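Local coordinates for protein endoglucanase (Clostridium thermocellum, PDB 2E0P) that hydrolyses beta-1,4-glucan chains such as cellulose and xyloglucan, through a family 44 glycoside hydrolase module that is one piece of a larger multidomain enzyme, at residues Gly29-Leu34 / Leu388-Gly393; His283-Ala288 / Ile357-Tyr362; Tyr471-Val476 / Pro491-Lys496. All blocks are in the same frame, centred on the assembly; numbering follows the deposited sequence.

Contact 1. Residues Gly29-Leu34 / Leu388-Gly393. With BGC (beta-D-glucopyranose), chain B.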
loop_
_atom_site.group_PDB
_atom_site.type_symbol
_atom_site.label_atom_id
_atom_site.label_comp_id
_atom_site.label_asym_id
_atom_site.label_seq_id
_atom_site.Cartn_x
_atom_site.Cartn_y
_atom_site.Cartn_z
ATOM N N GLY A 29 -4.034 -4.235 3.273
ATOM C CA GLY A 29 -5.112 -3.371 2.828
ATOM C C GLY A 29 -5.351 -3.282 1.339
ATOM O O GLY A 29 -4.676 -3.932 0.534
ATOM N N SER A 30 -6.354 -2.484 0.976
ATOM C CA SER A 30 -6.693 -2.273 -0.428
ATOM C C SER A 30 -7.206 -0.859 -0.652
ATOM O O SER A 30 -7.555 -0.145 0.301
ATOM C CB SER A 30 -7.764 -3.277 -0.897
ATOM O OG SER A 30 -9.055 -2.968 -0.373
ATOM N N ASN A 31 -7.222 -0.459 -1.921
ATOM C CA ASN A 31 -7.728 0.851 -2.338
ATOM C C ASN A 31 -9.181 0.688 -2.779
ATOM O O ASN A 31 -10.027 1.540 -2.502
ATOM C CB ASN A 31 -6.917 1.373 -3.526
ATOM C CG ASN A 31 -5.591 1.966 -3.118
ATOM O OD1 ASN A 31 -5.514 3.146 -2.747
ATOM N ND2 ASN A 31 -4.531 1.156 -3.182
ATOM N N GLN A 32 -9.450 -0.419 -3.475
ATOM C CA GLN A 32 -10.781 -0.728 -4.005
ATOM C C GLN A 32 -11.566 -1.682 -3.107
ATOM O O GLN A 32 -11.034 -2.199 -2.126
ATOM C CB GLN A 32 -10.655 -1.346 -5.401
ATOM C CG GLN A 32 -10.279 -0.362 -6.534
ATOM C CD GLN A 32 -8.889 0.252 -6.390
ATOM O OE1 GLN A 32 -7.908 -0.453 -6.172
ATOM N NE2 GLN A 32 -8.804 1.578 -6.530
ATOM N N GLU A 33 -12.836 -1.905 -3.449
ATOM C CA GLU A 33 -13.694 -2.809 -2.677
ATOM C C GLU A 33 -13.450 -4.215 -3.198
ATOM O O GLU A 33 -13.853 -4.565 -4.307
ATOM C CB GLU A 33 -15.164 -2.408 -2.829
ATOM C CG GLU A 33 -15.417 -1.011 -2.257
ATOM C CD GLU A 33 -16.843 -0.517 -2.428
ATOM O OE1 GLU A 33 -17.521 -0.941 -3.389
ATOM O OE2 GLU A 33 -17.277 0.321 -1.608
ATOM N N LEU A 34 -12.785 -5.015 -2.372
ATOM C CA LEU A 34 -12.406 -6.369 -2.746
ATOM C C LEU A 34 -13.218 -7.461 -2.104
ATOM O O LEU A 34 -13.888 -7.241 -1.096
ATOM C CB LEU A 34 -10.944 -6.624 -2.366
ATOM C CG LEU A 34 -9.841 -5.763 -2.961
ATOM C CD1 LEU A 34 -8.481 -6.254 -2.452
ATOM C CD2 LEU A 34 -9.916 -5.833 -4.477
ATOM N N LEU A 388 2.175 -0.144 6.308
ATOM C CA LEU A 388 0.855 -0.201 5.709
ATOM C C LEU A 388 1.001 -0.447 4.221
ATOM O O LEU A 388 1.961 0.012 3.595
ATOM C CB LEU A 388 0.119 1.130 5.972
ATOM C CG LEU A 388 -1.291 1.283 5.376
ATOM C CD1 LEU A 388 -2.125 2.199 6.269
ATOM C CD2 LEU A 388 -1.213 1.840 3.942
ATOM N N ALA A 389 0.080 -1.212 3.652
ATOM C CA ALA A 389 0.131 -1.448 2.217
ATOM C C ALA A 389 -1.283 -1.597 1.714
ATOM O O ALA A 389 -2.141 -2.156 2.405
ATOM C CB ALA A 389 0.949 -2.697 1.893
ATOM N N THR A 390 -1.528 -1.076 0.520
ATOM C CA THR A 390 -2.852 -1.149 -0.082
ATOM C C THR A 390 -2.761 -1.496 -1.563
ATOM O O THR A 390 -2.243 -0.735 -2.380
ATOM C CB THR A 390 -3.661 0.179 0.129
ATOM O OG1 THR A 390 -2.807 1.316 -0.063
ATOM C CG2 THR A 390 -4.233 0.235 1.556
ATOM N N PHE A 391 -3.256 -2.680 -1.896
ATOM C CA PHE A 391 -3.258 -3.158 -3.265
ATOM C C PHE A 391 -4.142 -2.256 -4.137
ATOM O O PHE A 391 -5.163 -1.738 -3.659
ATOM C CB PHE A 391 -3.814 -4.592 -3.272
ATOM C CG PHE A 391 -4.116 -5.129 -4.641
ATOM C CD1 PHE A 391 -3.085 -5.486 -5.508
ATOM C CD2 PHE A 391 -5.433 -5.300 -5.058
ATOM C CE1 PHE A 391 -3.366 -6.006 -6.769
ATOM C CE2 PHE A 391 -5.719 -5.824 -6.326
ATOM C CZ PHE A 391 -4.679 -6.175 -7.176
ATOM N N TRP A 392 -3.738 -2.046 -5.390
ATOM C CA TRP A 392 -4.556 -1.276 -6.325
ATOM C C TRP A 392 -5.051 -2.249 -7.392
ATOM O O TRP A 392 -4.260 -2.797 -8.173
ATOM C CB TRP A 392 -3.769 -0.141 -6.991
ATOM C CG TRP A 392 -4.647 0.698 -7.902
ATOM C CD1 TRP A 392 -5.010 0.419 -9.190
ATOM C CD2 TRP A 392 -5.338 1.900 -7.540
ATOM N NE1 TRP A 392 -5.893 1.379 -9.653
ATOM C CE2 TRP A 392 -6.110 2.295 -8.656
ATOM C CE3 TRP A 392 -5.377 2.683 -6.375
ATOM C CZ2 TRP A 392 -6.919 3.444 -8.641
ATOM C CZ3 TRP A 392 -6.177 3.823 -6.359
ATOM C CH2 TRP A 392 -6.939 4.191 -7.487
ATOM N N GLY A 393 -6.362 -2.461 -7.420
ATOM C CA GLY A 393 -6.946 -3.384 -8.378
ATOM C C GLY A 393 -8.361 -3.714 -7.947
ATOM O O GLY A 393 -8.683 -3.560 -6.764
HETATM C C2 BGC B . -2.497 5.560 -9.285
HETATM C C3 BGC B . -3.887 5.548 -9.938
HETATM C C4 BGC B . -3.864 4.675 -11.197
HETATM C C5 BGC B . -3.094 3.422 -10.846
HETATM C C6 BGC B . -3.092 2.527 -12.087
HETATM C C1 BGC B . -1.407 5.158 -10.278
HETATM O O1 BGC B . -1.207 5.950 -11.454
HETATM O O2 BGC B . -2.168 6.773 -8.598
HETATM O O3 BGC B . -4.492 6.832 -10.100
HETATM O O4 BGC B . -5.128 4.290 -11.781
HETATM O O5 BGC B . -1.719 3.781 -10.579
HETATM O O6 BGC B . -2.551 1.241 -11.776
HETATM O O HOH W 1 -7.727 -2.764 -4.221
#
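Q32 and a bound glucose hold W392 between them. The NE2 end of the Q32 amide stands over one indole face toward its rim, 3.3 Å from W392 CH2, with amide and ring planes 67° apart; the opposite face receives the sugar, whose C5 lies 3.7 Å from W392 NE1. The N31 amide meets the same ring obliquely, CG 3.3 Å from CE3 of W392.

The tight part lies behind this, where the first and last barrel strands, 26-30 and 388-391, pair in parallel and help close the family 44 TIM barrel: G29 N bonds to A389 O, F391 N to G29 O, and T390 CG2 packs 3.5 Å from S30 N. Just past the strand end, F391 O takes two donors from N31, the backbone N nearly in line with the carbonyl and ND2 from above its plane, 3.0 Å from F391 O. With CG of N31 beside its own backbone N (chi1 -79°), the amide folds back to share that oxygen. R42 holds N31 OD1 and T358 O also receives ND2, which fixes the amide's rotation.

The partly exposed Q32, L34 and G393 rely more on solvent and looser packing. Q32, bent at chi2 (65°), accepts from G393 N through OE1 at 2.8 Å, and water 1 accepts from Q32 N 3.0 Å away. Q32 NE2, over the indole, also makes a weak hydrogen bond to a glycerol. L34 CD1 sits 4.1 Å from F391 CD2, beside the zinc ligand E401.

Every direct hydrogen bond across the contact uses backbone groups or the N31 and Q32 amides; Q32 and glucose on opposite indole faces are consistent with W392 serving as a sugar-binding surface.

Contact 2. Residues His283-Ala288 / Ile357-Tyr362; sequences HWYPEA and ITEYDY. With BGC (beta-D-glucopyranose), chain B.
Imidazole and carboxylate lie stacked where H283 meets E359, their planes 22° apart, with CB of E359 over the same ring face, 3.7 Å from the H283 ring centroid. The Y285 ring has CA of Y360 over one face, toward the rim, and OE1 of E359 at its edge. Farther along, P286 CG sits almost squarely over the Y362 ring, 3.3 Å from its centroid. The W284 indole has Y362 OH at its edge, and water 2 links the two residues, accepting from W284 NE1 and bonding to Y362 OH at 2.7 Å.

Two short links tie the segments. W284 N donates to E359 O over 2.9 Å, and Y285 OH donates to E359 OE1 at 2.7 Å, reaching it on the anti side, 26° out of the carboxylate plane. CG of E359 stands beside its backbone N (chi1 -78°) and the chain runs extended beyond it, which carries the carboxylate out to the bound glucose. There BGC O2 donates to E359 OE2 over 2.9 Å, and R42 makes a salt bridge to the same oxygen; BGC O6 gives Y285 OH a weak bond at 3.1 Å. Y285 thus bridges sugar and carboxylate, and W392 packs against it. By contrast W284 O is buried with no partner in the model.

Strands 279-284 and 354-360 are parallel neighbours, and a glucose-binding carboxylate flanked by aromatic rings at their C-terminal ends is the arrangement of a TIM-barrel glycosidase active-site cleft, here in glycoside hydrolase family 44.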
loop_
_atom_site.group_PDB
_atom_site.type_symbol
_atom_site.label_atom_id
_atom_site.label_comp_id
_atom_site.label_asym_id
_atom_site.label_seq_id
_atom_site.Cartn_x
_atom_site.Cartn_y
_atom_site.Cartn_z
ATOM N N HIS A 283 4.498 4.290 -4.284
ATOM C CA HIS A 283 3.730 3.349 -5.093
ATOM C C HIS A 283 4.773 2.475 -5.801
ATOM O O HIS A 283 5.783 2.984 -6.295
ATOM C CB HIS A 283 2.899 4.080 -6.148
ATOM C CG HIS A 283 1.837 4.979 -5.586
ATOM N ND1 HIS A 283 1.498 5.014 -4.247
ATOM C CD2 HIS A 283 1.028 5.870 -6.203
ATOM C CE1 HIS A 283 0.522 5.892 -4.067
ATOM N NE2 HIS A 283 0.219 6.422 -5.239
ATOM N N TRP A 284 4.523 1.171 -5.862
ATOM C CA TRP A 284 5.456 0.256 -6.498
ATOM C C TRP A 284 4.757 -0.724 -7.429
ATOM O O TRP A 284 4.219 -1.742 -6.987
ATOM C CB TRP A 284 6.243 -0.524 -5.425
ATOM C CG TRP A 284 7.270 -1.510 -5.968
ATOM C CD1 TRP A 284 7.125 -2.866 -6.085
ATOM C CD2 TRP A 284 8.591 -1.208 -6.446
ATOM N NE1 TRP A 284 8.276 -3.428 -6.601
ATOM C CE2 TRP A 284 9.190 -2.435 -6.834
ATOM C CE3 TRP A 284 9.328 -0.023 -6.582
ATOM C CZ2 TRP A 284 10.492 -2.509 -7.347
ATOM C CZ3 TRP A 284 10.632 -0.098 -7.096
ATOM C CH2 TRP A 284 11.195 -1.335 -7.470
ATOM N N TYR A 285 4.730 -0.390 -8.710
ATOM C CA TYR A 285 4.163 -1.289 -9.714
ATOM C C TYR A 285 5.404 -1.904 -10.335
ATOM O O TYR A 285 6.186 -1.212 -10.982
ATOM C CB TYR A 285 3.367 -0.499 -10.747
ATOM C CG TYR A 285 2.055 0.004 -10.194
ATOM C CD1 TYR A 285 0.968 -0.858 -10.064
ATOM C CD2 TYR A 285 1.897 1.334 -9.812
ATOM C CE1 TYR A 285 -0.253 -0.408 -9.571
ATOM C CE2 TYR A 285 0.668 1.802 -9.317
ATOM C CZ TYR A 285 -0.397 0.922 -9.206
ATOM O OH TYR A 285 -1.634 1.365 -8.775
ATOM N N PRO A 286 5.618 -3.211 -10.123
ATOM C CA PRO A 286 6.800 -3.883 -10.670
ATOM C C PRO A 286 7.067 -3.597 -12.143
ATOM O O PRO A 286 6.150 -3.636 -12.961
ATOM C CB PRO A 286 6.493 -5.369 -10.460
ATOM C CG PRO A 286 5.596 -5.390 -9.303
ATOM C CD PRO A 286 4.720 -4.172 -9.451
ATOM N N GLU A 287 8.332 -3.339 -12.476
ATOM C CA GLU A 287 8.722 -3.123 -13.864
ATOM C C GLU A 287 9.246 -4.453 -14.419
ATOM O O GLU A 287 9.558 -4.554 -15.601
ATOM C CB GLU A 287 9.827 -2.064 -13.967
ATOM C CG GLU A 287 9.333 -0.633 -13.747
ATOM C CD GLU A 287 8.732 0.003 -15.003
ATOM O OE1 GLU A 287 8.423 -0.717 -15.974
ATOM O OE2 GLU A 287 8.564 1.242 -15.009
ATOM N N ALA A 288 9.328 -5.464 -13.556
ATOM C CA ALA A 288 9.812 -6.790 -13.943
ATOM C C ALA A 288 9.113 -7.322 -15.191
ATOM O O ALA A 288 7.891 -7.220 -15.316
ATOM C CB ALA A 288 9.620 -7.776 -12.774
ATOM N N ILE A 357 3.504 1.115 1.251
ATOM C CA ILE A 357 3.428 0.926 -0.201
ATOM C C ILE A 357 1.932 1.069 -0.443
ATOM O O ILE A 357 1.171 0.105 -0.313
ATOM C CB ILE A 357 3.891 -0.479 -0.633
ATOM C CG1 ILE A 357 5.249 -0.800 -0.003
ATOM C CG2 ILE A 357 3.960 -0.547 -2.162
ATOM C CD1 ILE A 357 6.362 0.216 -0.339
ATOM N N THR A 358 1.512 2.286 -0.775
ATOM C CA THR A 358 0.090 2.560 -0.918
ATOM C C THR A 358 -0.590 2.184 -2.222
ATOM O O THR A 358 -1.806 2.317 -2.347
ATOM C CB THR A 358 -0.210 4.017 -0.568
ATOM O OG1 THR A 358 0.556 4.875 -1.412
ATOM C CG2 THR A 358 0.134 4.285 0.891
ATOM N N GLU A 359 0.197 1.762 -3.203
ATOM C CA GLU A 359 -0.345 1.229 -4.456
ATOM C C GLU A 359 0.678 0.227 -4.977
ATOM O O GLU A 359 1.883 0.488 -4.932
ATOM C CB GLU A 359 -0.563 2.307 -5.529
ATOM C CG GLU A 359 -1.814 3.158 -5.325
ATOM C CD GLU A 359 -2.031 4.142 -6.460
ATOM O OE1 GLU A 359 -1.664 3.805 -7.605
ATOM O OE2 GLU A 359 -2.582 5.240 -6.211
ATOM N N TYR A 360 0.195 -0.921 -5.449
ATOM C CA TYR A 360 1.050 -1.948 -6.045
ATOM C C TYR A 360 0.133 -2.981 -6.681
ATOM O O TYR A 360 -1.060 -3.058 -6.349
ATOM C CB TYR A 360 1.964 -2.613 -5.002
ATOM C CG TYR A 360 1.234 -3.474 -3.991
ATOM C CD1 TYR A 360 0.990 -4.824 -4.255
ATOM C CD2 TYR A 360 0.753 -2.931 -2.797
ATOM C CE1 TYR A 360 0.273 -5.612 -3.359
ATOM C CE2 TYR A 360 0.036 -3.716 -1.878
ATOM C CZ TYR A 360 -0.202 -5.057 -2.176
ATOM O OH TYR A 360 -0.937 -5.846 -1.313
ATOM N N ASP A 361 0.686 -3.749 -7.613
ATOM C CA ASP A 361 -0.064 -4.798 -8.304
ATOM C C ASP A 361 0.969 -5.624 -9.061
ATOM O O ASP A 361 1.683 -5.095 -9.910
ATOM C CB ASP A 361 -1.084 -4.163 -9.270
ATOM C CG ASP A 361 -1.826 -5.189 -10.129
ATOM O OD1 ASP A 361 -1.817 -6.395 -9.812
ATOM O OD2 ASP A 361 -2.444 -4.765 -11.131
ATOM N N TYR A 362 1.074 -6.909 -8.725
ATOM C CA TYR A 362 2.028 -7.783 -9.388
ATOM C C TYR A 362 1.438 -8.462 -10.622
ATOM O O TYR A 362 2.098 -9.262 -11.279
ATOM C CB TYR A 362 2.594 -8.805 -8.383
ATOM C CG TYR A 362 3.719 -8.197 -7.582
ATOM C CD1 TYR A 362 3.482 -7.127 -6.712
ATOM C CD2 TYR A 362 5.041 -8.602 -7.783
ATOM C CE1 TYR A 362 4.539 -6.468 -6.071
ATOM C CE2 TYR A 362 6.102 -7.952 -7.147
ATOM C CZ TYR A 362 5.843 -6.886 -6.299
ATOM O OH TYR A 362 6.888 -6.220 -5.718
HETATM C C2 BGC B . -2.497 5.560 -9.285
HETATM C C3 BGC B . -3.887 5.548 -9.938
HETATM C C4 BGC B . -3.864 4.675 -11.197
HETATM C C5 BGC B . -3.094 3.422 -10.846
HETATM C C6 BGC B . -3.092 2.527 -12.087
HETATM C C1 BGC B . -1.407 5.158 -10.278
HETATM O O1 BGC B . -1.207 5.950 -11.454
HETATM O O2 BGC B . -2.168 6.773 -8.598
HETATM O O3 BGC B . -4.492 6.832 -10.100
HETATM O O4 BGC B . -5.128 4.290 -11.781
HETATM O O5 BGC B . -1.719 3.781 -10.579
HETATM O O6 BGC B . -2.551 1.241 -11.776
HETATM O O HOH W 2 9.200 -6.398 -7.011
#

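Contact 3. Residues Tyr471-Val476 / Pro491-Lys496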
loop_
_atom_site.group_PDB
_atom_site.type_symbol
_atom_site.label_atom_id
_atom_site.label_comp_id
_atom_site.label_asym_id
_atom_site.label_seq_id
_atom_site.Cartn_x
_atom_site.Cartn_y
_atom_site.Cartn_z
ATOM N N TYR A 471 4.963 -29.345 18.948
ATOM C CA TYR A 471 3.807 -29.388 18.063
ATOM C C TYR A 471 3.403 -30.807 17.693
ATOM O O TYR A 471 4.254 -31.646 17.402
ATOM C CB TYR A 471 4.106 -28.564 16.812
ATOM C CG TYR A 471 4.447 -27.125 17.156
ATOM C CD1 TYR A 471 3.501 -26.293 17.758
ATOM C CD2 TYR A 471 5.730 -26.618 16.932
ATOM C CE1 TYR A 471 3.833 -24.979 18.134
ATOM C CE2 TYR A 471 6.071 -25.310 17.303
ATOM C CZ TYR A 471 5.117 -24.505 17.902
ATOM O OH TYR A 471 5.459 -23.225 18.283
ATOM N N THR A 472 2.096 -31.055 17.693
ATOM C CA THR A 472 1.570 -32.388 17.398
ATOM C C THR A 472 0.677 -32.457 16.159
ATOM O O THR A 472 0.457 -33.536 15.608
ATOM C CB THR A 472 0.790 -32.948 18.609
ATOM O OG1 THR A 472 -0.302 -32.077 18.929
ATOM C CG2 THR A 472 1.702 -33.067 19.816
ATOM N N ILE A 473 0.152 -31.319 15.724
ATOM C CA ILE A 473 -0.690 -31.307 14.539
ATOM C C ILE A 473 -0.542 -29.984 13.816
ATOM O O ILE A 473 -0.287 -28.948 14.434
ATOM C CB ILE A 473 -2.182 -31.513 14.883
ATOM C CG1 ILE A 473 -2.987 -31.673 13.590
ATOM C CG2 ILE A 473 -2.709 -30.334 15.700
ATOM C CD1 ILE A 473 -4.465 -31.981 13.813
ATOM N N GLY A 474 -0.681 -30.036 12.499
ATOM C CA GLY A 474 -0.585 -28.836 11.697
ATOM C C GLY A 474 -1.757 -28.825 10.749
ATOM O O GLY A 474 -1.804 -29.617 9.810
ATOM N N ASN A 475 -2.734 -27.963 11.002
ATOM C CA ASN A 475 -3.864 -27.912 10.103
ATOM C C ASN A 475 -3.444 -27.082 8.904
ATOM O O ASN A 475 -2.597 -26.197 9.031
ATOM C CB ASN A 475 -5.078 -27.349 10.825
ATOM C CG ASN A 475 -5.738 -28.393 11.711
ATOM O OD1 ASN A 475 -6.292 -29.383 11.214
ATOM N ND2 ASN A 475 -5.666 -28.193 13.024
ATOM N N VAL A 476 -4.033 -27.369 7.747
ATOM C CA VAL A 476 -3.640 -26.690 6.509
ATOM C C VAL A 476 -4.795 -26.150 5.684
ATOM O O VAL A 476 -5.833 -26.793 5.549
ATOM C CB VAL A 476 -2.837 -27.650 5.583
ATOM C CG1 VAL A 476 -2.338 -26.902 4.353
ATOM C CG2 VAL A 476 -1.662 -28.265 6.345
ATOM N N PRO A 491 -4.814 -32.564 7.589
ATOM C CA PRO A 491 -3.797 -32.076 8.528
ATOM C C PRO A 491 -2.509 -32.890 8.551
ATOM O O PRO A 491 -2.509 -34.090 8.260
ATOM C CB PRO A 491 -4.508 -32.147 9.870
ATOM C CG PRO A 491 -5.380 -33.359 9.698
ATOM C CD PRO A 491 -5.971 -33.122 8.310
ATOM N N ILE A 492 -1.420 -32.213 8.909
ATOM C CA ILE A 492 -0.096 -32.809 9.053
ATOM C C ILE A 492 -0.131 -33.407 10.468
ATOM O O ILE A 492 -0.397 -32.684 11.436
ATOM C CB ILE A 492 0.993 -31.715 8.975
ATOM C CG1 ILE A 492 1.052 -31.150 7.554
ATOM C CG2 ILE A 492 2.349 -32.275 9.392
ATOM C CD1 ILE A 492 1.832 -29.853 7.447
ATOM N N VAL A 493 0.132 -34.707 10.593
ATOM C CA VAL A 493 0.074 -35.345 11.910
ATOM C C VAL A 493 1.322 -36.075 12.382
ATOM O O VAL A 493 1.426 -36.406 13.565
ATOM C CB VAL A 493 -1.100 -36.352 11.995
ATOM C CG1 VAL A 493 -2.392 -35.670 11.614
ATOM C CG2 VAL A 493 -0.836 -37.554 11.089
ATOM N N ASN A 494 2.270 -36.350 11.497
ATOM C CA ASN A 494 3.442 -37.070 11.966
ATOM C C ASN A 494 4.629 -36.157 12.192
ATOM O O ASN A 494 5.536 -36.040 11.355
ATOM C CB ASN A 494 3.805 -38.204 11.014
ATOM C CG ASN A 494 4.549 -39.303 11.721
ATOM O OD1 ASN A 494 5.500 -39.029 12.453
ATOM N ND2 ASN A 494 4.115 -40.549 11.531
ATOM N N ILE A 495 4.601 -35.508 13.350
ATOM C CA ILE A 495 5.640 -34.576 13.736
ATOM C C ILE A 495 6.477 -35.235 14.824
ATOM O O ILE A 495 5.961 -35.603 15.881
ATOM C CB ILE A 495 5.009 -33.279 14.263
ATOM C CG1 ILE A 495 4.040 -32.725 13.206
ATOM C CG2 ILE A 495 6.100 -32.272 14.611
ATOM C CD1 ILE A 495 3.256 -31.480 13.640
ATOM N N LYS A 496 7.761 -35.401 14.543
ATOM C CA LYS A 496 8.674 -36.036 15.485
ATOM C C LYS A 496 9.701 -35.023 15.966
ATOM O O LYS A 496 10.532 -34.559 15.186
ATOM C CB LYS A 496 9.384 -37.216 14.814
ATOM C CG LYS A 496 8.440 -38.294 14.281
ATOM C CD LYS A 496 9.223 -39.525 13.829
ATOM C CE LYS A 496 8.325 -40.548 13.134
ATOM N NZ LYS A 496 7.828 -40.027 11.831
HETATM O O HOH W 3 0.677 -35.882 16.082
#
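G474 and I492 form an antiparallel hydrogen-bonded pair at the open end of the beta hairpin made by strands 474-480 and 486-492. G474 N donates to I492 O at 2.9 Å, and I492 N returns the bond to G474 O at 2.8 Å. CA of I473 also approaches I492 O, as a CA-H...O contact.

Apolar groups close round this pair. I473 extends CG1 anti to its backbone N (chi1 -173°) and lays CD1 3.9 Å from P491 CB on the more exposed face, while on the buried face V476 CG2 meets I492 CD1 at 4.0 Å. Beyond the pairing, I495 reaches across to 471-476: CD1 lies 3.7 Å from T472 C, and CG2 touches the carbonyl oxygen of Y471.

Farther out, T472 and I473 both face E515 in a classic beta bulge, and F500, Y502, I512 and L514 of strands 499-504 and 508-514 back I492, I495 and V476. Strand 486-492 is outermost in the mixed sheet of the beta-sandwich-like domain. At the other end of the contact, Y471 is pinned through its OH to D443 O and S467 OG.

In the fold
Contacts 1 and 2 belong to the buried core of the barrel, their centres 11 Å apart, and both reach the parallel sheet in which strands 388-391 and 354-360 are neighbours. They join through T390 OG1, which lies 2.7 Å from T358 O in a probable hydrogen bond, and both touch the same glucose. Contact 1 works through neutral amides and an indole platform, contact 2 through a carboxylate set among aromatic rings. Contact 3 lies at the edge of the separate mixed sheet, partly exposed, its nearest atoms about 22 Å from either of the others; backbone pairing and aliphatic packing prevail there, away from the sugar.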